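Local coordinates for protein glucuronoarabinoxylan endo-1,4-beta-xylanase (Clostridium papyrosolvens, PDB 4FMV) that probably cleaves internal beta-1,4 linkages in glucuronoarabinoxylan-type plant polysaccharides, as a family 30 endoxylanase whose substrate specificity is altered, at residues 324-329 with 336-341; 5-10 with 313-318. All coordinates share one frame; numbering follows the deposited sequence.

Interaction 1 of 2, residues 324-329 with 336-341; sequences IVAINT and QKFNFQ
Ile324 and Ala326 meet Phe338 and Phe340 across the interior of the beta-sandwich that sits beside the (beta/alpha)8 barrel in family 30 glycoside hydrolases. The strands belong to facing layers: their axes pass 10.8 Å apart and run nearly antiparallel, at 159°, and no hydrogen bond joins them. The contact is therefore made by side chains alone.

The apolar packing centres on Ile324, whose two ends serve different rings. With CG1 beside the backbone N (chi1 -61°), CG2 stands anti to that N and meets the Phe338 ring at CE1, 3.8 Å away. The longer branch carries CD1 obliquely to Phe340, 3.8 Å from CZ and about as close to CE1. Two residues on, Ala326 CB approaches the edge of the Phe338 ring, near its plane, 4.1 Å from CZ. Gln336 lays CG over one face of the same ring, offset toward the rim. Phe338 also stacks on Phe372 and meets Phe384 with the ring planes inclined, so aromatic neighbours help fix how it is turned.

The polar contacts involve Gln336, which turns its amide back to the main chain. NE2 of Gln336 donates to Ser3 O, and also to Lys337 O at 2.9 Å, almost straight at 168°, with Lys337 O close to the plane of the Gln336 amide.

Interaction 2 of 2, residues 5-10 with 313-318; sequences VTVNLG and VSAYTG
Leu9 CD2 presses on Thr317 CG2 at 3.3 Å, tighter than usual van der Waals contact, where the chain turns a corner at Leu9 and Gly10. The two side chains come together obliquely. Thr317 has OG1 lodged between its backbone N and carbonyl carbon (chi1 59°), which puts CG2 beside the N and presents the methyl, rather than the hydroxyl, to Leu9.

Further back along both strands the packing is purely aliphatic and less tight. Val7 CG1 meets Ala315 CB at 3.6 Å; chi1 of -179° sends this branch away from the Val7 backbone N and onto the Ala315 methyl. Val5 and Val313 reach toward each other tip to tip, CG1 of Val5 lying 4.2 Å from CG1 of Val313, and their CG2 methyls pair at a similar distance. Val5, Val7, Val313, Ala315 and Thr317 point at the opposite strand; Leu9 starts off to the side and bends its CD2 in.

Strand 5-8 and strand 311-318 run in nearly the same direction, 15° apart, as facing layers of the beta-sandwich side domain, with no hydrogen bonds between them. The N-terminal strand thus joins a domain built mostly from the end of the chain, as in other family 30 enzymes. Val7 and Val313 both touch Ile324, which extends the apolar interior.

The polar side chains of Asn8, Ser314 and Tyr316 point away from the contact. Asn8 OD1 accepts from Gly10 N at 3.0 Å, forming an Asx turn at the corner; the donor lies well above the carbonyl plane, 58° out of it. The same oxygen also takes a hydrogen bond from Asn342 ND2. On 313-318, Ser314 OG and Tyr316 OH are hydrogen-bonded at 2.7 Å.

The centres of interaction 1 and interaction 2 are about 9 Å apart, and both span the interior of the same side domain. Strands 311-318 and 321-328 follow each other and pair antiparallel on one side; strands 5-8 and 334-341 pair in parallel on the other, with probable backbone hydrogen bonds from Val7 N to Asn339 O and Asn339 N to Val5 O, both 2.7 Å. Interaction 2 bridges some 300 residues, including the (beta/alpha)8 barrel; interaction 1 follows it and is local in sequence. The N-terminal strand thus packs in a domain otherwise built after the barrel. The full-length protein also has a family 6 carbohydrate-binding module and a dockerin.

Interaction 1 of 2, residues 324-329 with 336-341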
# COMPACT_ATOMS: atom_id res chain seq x y z
N ILE A 324 -13.18 10.55 -9.20
CA ILE A 324 -12.19 11.61 -9.41
C ILE A 324 -11.72 12.10 -8.05
O ILE A 324 -12.53 12.47 -7.19
CB ILE A 324 -12.77 12.82 -10.17
CG1 ILE A 324 -13.26 12.40 -11.55
CG2 ILE A 324 -11.74 13.96 -10.28
CD1 ILE A 324 -14.26 13.37 -12.17
N VAL A 325 -10.41 12.07 -7.84
CA VAL A 325 -9.79 12.57 -6.62
C VAL A 325 -9.01 13.82 -6.98
O VAL A 325 -8.07 13.78 -7.80
CB VAL A 325 -8.86 11.51 -5.99
CG1 VAL A 325 -8.13 12.07 -4.75
CG2 VAL A 325 -9.64 10.24 -5.64
N ALA A 326 -9.43 14.93 -6.39
CA ALA A 326 -8.83 16.23 -6.70
C ALA A 326 -8.30 16.89 -5.43
O ALA A 326 -9.04 17.12 -4.48
CB ALA A 326 -9.85 17.13 -7.39
N ILE A 327 -7.00 17.17 -5.44
CA ILE A 327 -6.31 17.73 -4.29
C ILE A 327 -5.96 19.19 -4.57
O ILE A 327 -5.42 19.48 -5.62
CB ILE A 327 -5.00 16.97 -4.01
CG1 ILE A 327 -5.28 15.48 -3.75
CG2 ILE A 327 -4.24 17.61 -2.83
CD1 ILE A 327 -4.11 14.56 -4.01
N ASN A 328 -6.32 20.10 -3.67
CA ASN A 328 -5.88 21.50 -3.81
C ASN A 328 -4.96 21.86 -2.65
O ASN A 328 -5.43 22.06 -1.53
CB ASN A 328 -7.10 22.43 -3.83
CG ASN A 328 -6.73 23.90 -3.77
OD1 ASN A 328 -5.59 24.28 -4.08
ND2 ASN A 328 -7.69 24.74 -3.37
N THR A 329 -3.65 21.98 -2.92
CA THR A 329 -2.67 22.26 -1.86
C THR A 329 -2.50 23.76 -1.67
O THR A 329 -1.72 24.20 -0.81
CB THR A 329 -1.27 21.64 -2.16
OG1 THR A 329 -0.69 22.29 -3.31
CG2 THR A 329 -1.37 20.15 -2.44
N GLN A 336 -12.76 24.20 -10.21
CA GLN A 336 -12.19 23.32 -11.23
C GLN A 336 -13.28 22.69 -12.09
O GLN A 336 -14.24 22.10 -11.57
CB GLN A 336 -11.31 22.24 -10.60
CG GLN A 336 -10.70 21.26 -11.63
CD GLN A 336 -9.71 21.94 -12.57
OE1 GLN A 336 -8.66 22.43 -12.14
NE2 GLN A 336 -10.04 21.98 -13.86
N LYS A 337 -13.13 22.81 -13.41
CA LYS A 337 -14.07 22.20 -14.35
C LYS A 337 -13.55 20.84 -14.79
O LYS A 337 -12.35 20.67 -15.07
CB LYS A 337 -14.25 23.10 -15.57
CG LYS A 337 -15.18 22.51 -16.62
CD LYS A 337 -15.23 23.39 -17.85
CE LYS A 337 -16.28 22.92 -18.85
NZ LYS A 337 -17.64 23.32 -18.38
N PHE A 338 -14.45 19.87 -14.82
CA PHE A 338 -14.11 18.52 -15.23
C PHE A 338 -14.96 18.11 -16.43
O PHE A 338 -16.16 18.39 -16.46
CB PHE A 338 -14.37 17.54 -14.09
CG PHE A 338 -13.61 17.84 -12.82
CD1 PHE A 338 -12.37 17.29 -12.60
CD2 PHE A 338 -14.18 18.64 -11.83
CE1 PHE A 338 -11.67 17.54 -11.41
CE2 PHE A 338 -13.49 18.90 -10.65
CZ PHE A 338 -12.24 18.35 -10.45
N ASN A 339 -14.34 17.44 -17.40
CA ASN A 339 -15.04 16.95 -18.60
C ASN A 339 -14.83 15.45 -18.80
O ASN A 339 -13.69 14.99 -18.92
CB ASN A 339 -14.53 17.64 -19.86
CG ASN A 339 -14.57 19.14 -19.77
OD1 ASN A 339 -15.45 19.72 -19.12
ND2 ASN A 339 -13.63 19.79 -20.45
N PHE A 340 -15.92 14.69 -18.87
CA PHE A 340 -15.85 13.27 -19.18
C PHE A 340 -15.82 13.07 -20.69
O PHE A 340 -16.59 13.70 -21.44
CB PHE A 340 -17.05 12.53 -18.61
CG PHE A 340 -17.12 12.56 -17.10
CD1 PHE A 340 -16.29 11.74 -16.34
CD2 PHE A 340 -18.06 13.36 -16.45
CE1 PHE A 340 -16.37 11.75 -14.95
CE2 PHE A 340 -18.15 13.37 -15.07
CZ PHE A 340 -17.30 12.56 -14.32
N GLN A 341 -14.93 12.19 -21.14
CA GLN A 341 -14.99 11.75 -22.51
C GLN A 341 -15.00 10.22 -22.59
O GLN A 341 -14.52 9.52 -21.68
CB GLN A 341 -13.91 12.42 -23.39
CG GLN A 341 -12.51 11.88 -23.29
CD GLN A 341 -11.51 12.76 -24.03
OE1 GLN A 341 -11.85 13.82 -24.56
NE2 GLN A 341 -10.26 12.30 -24.09

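Interaction 2 of 2, residues 5-10 with 313-318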
# COMPACT_ATOMS: atom_id res chain seq x y z
N VAL A 5 -10.10 19.87 -16.65
CA VAL A 5 -9.62 18.50 -16.56
C VAL A 5 -10.43 17.65 -17.52
O VAL A 5 -11.67 17.71 -17.53
CB VAL A 5 -9.79 17.94 -15.13
CG1 VAL A 5 -9.64 16.42 -15.13
CG2 VAL A 5 -8.79 18.56 -14.20
N THR A 6 -9.74 16.88 -18.35
CA THR A 6 -10.39 15.90 -19.22
C THR A 6 -10.23 14.51 -18.60
O THR A 6 -9.11 14.04 -18.40
CB THR A 6 -9.76 15.90 -20.62
OG1 THR A 6 -9.80 17.22 -21.17
CG2 THR A 6 -10.50 14.95 -21.55
N VAL A 7 -11.34 13.87 -18.26
CA VAL A 7 -11.28 12.50 -17.75
C VAL A 7 -11.68 11.56 -18.88
O VAL A 7 -12.82 11.60 -19.35
CB VAL A 7 -12.19 12.31 -16.51
CG1 VAL A 7 -12.10 10.87 -15.99
CG2 VAL A 7 -11.79 13.27 -15.42
N ASN A 8 -10.74 10.74 -19.35
CA ASN A 8 -11.08 9.87 -20.47
C ASN A 8 -11.34 8.50 -19.92
O ASN A 8 -10.42 7.75 -19.61
CB ASN A 8 -9.93 9.82 -21.48
CG ASN A 8 -10.22 8.89 -22.66
OD1 ASN A 8 -11.35 8.44 -22.85
ND2 ASN A 8 -9.19 8.59 -23.45
N LEU A 9 -12.61 8.15 -19.87
CA LEU A 9 -13.07 6.93 -19.22
C LEU A 9 -12.71 5.73 -20.08
O LEU A 9 -12.80 4.59 -19.63
CB LEU A 9 -14.59 7.00 -19.03
CG LEU A 9 -15.06 8.11 -18.09
CD1 LEU A 9 -16.57 8.29 -18.14
CD2 LEU A 9 -14.58 7.81 -16.66
N GLY A 10 -12.32 6.01 -21.32
CA GLY A 10 -12.04 4.96 -22.28
C GLY A 10 -10.57 4.62 -22.32
O GLY A 10 -10.17 3.68 -23.01
N VAL A 313 -4.91 15.94 -9.84
CA VAL A 313 -6.13 15.18 -10.09
C VAL A 313 -5.84 13.80 -10.67
O VAL A 313 -4.99 13.66 -11.54
CB VAL A 313 -7.09 15.95 -11.06
CG1 VAL A 313 -8.31 15.09 -11.43
CG2 VAL A 313 -7.53 17.27 -10.43
N SER A 314 -6.53 12.79 -10.16
CA SER A 314 -6.48 11.46 -10.78
C SER A 314 -7.90 10.96 -10.91
O SER A 314 -8.80 11.53 -10.32
CB SER A 314 -5.61 10.48 -9.98
OG SER A 314 -5.97 10.42 -8.61
N ALA A 315 -8.11 9.90 -11.69
CA ALA A 315 -9.46 9.39 -11.93
C ALA A 315 -9.45 7.87 -12.12
O ALA A 315 -8.45 7.30 -12.51
CB ALA A 315 -10.08 10.09 -13.15
N TYR A 316 -10.57 7.22 -11.82
CA TYR A 316 -10.65 5.75 -11.80
C TYR A 316 -12.05 5.31 -12.22
O TYR A 316 -13.00 6.08 -12.07
CB TYR A 316 -10.36 5.23 -10.38
CG TYR A 316 -9.14 5.87 -9.76
CD1 TYR A 316 -9.19 7.18 -9.29
CD2 TYR A 316 -7.92 5.19 -9.70
CE1 TYR A 316 -8.06 7.79 -8.74
CE2 TYR A 316 -6.79 5.80 -9.17
CZ TYR A 316 -6.88 7.11 -8.69
OH TYR A 316 -5.78 7.73 -8.16
N THR A 317 -12.18 4.09 -12.74
CA THR A 317 -13.51 3.55 -13.06
C THR A 317 -13.61 2.08 -12.67
O THR A 317 -12.61 1.38 -12.60
CB THR A 317 -13.85 3.61 -14.57
OG1 THR A 317 -12.87 2.88 -15.32
CG2 THR A 317 -13.92 5.03 -15.07
N GLY A 318 -14.84 1.63 -12.46
CA GLY A 318 -15.14 0.23 -12.25
C GLY A 318 -16.54 0.13 -11.69
O GLY A 318 -17.08 1.13 -11.22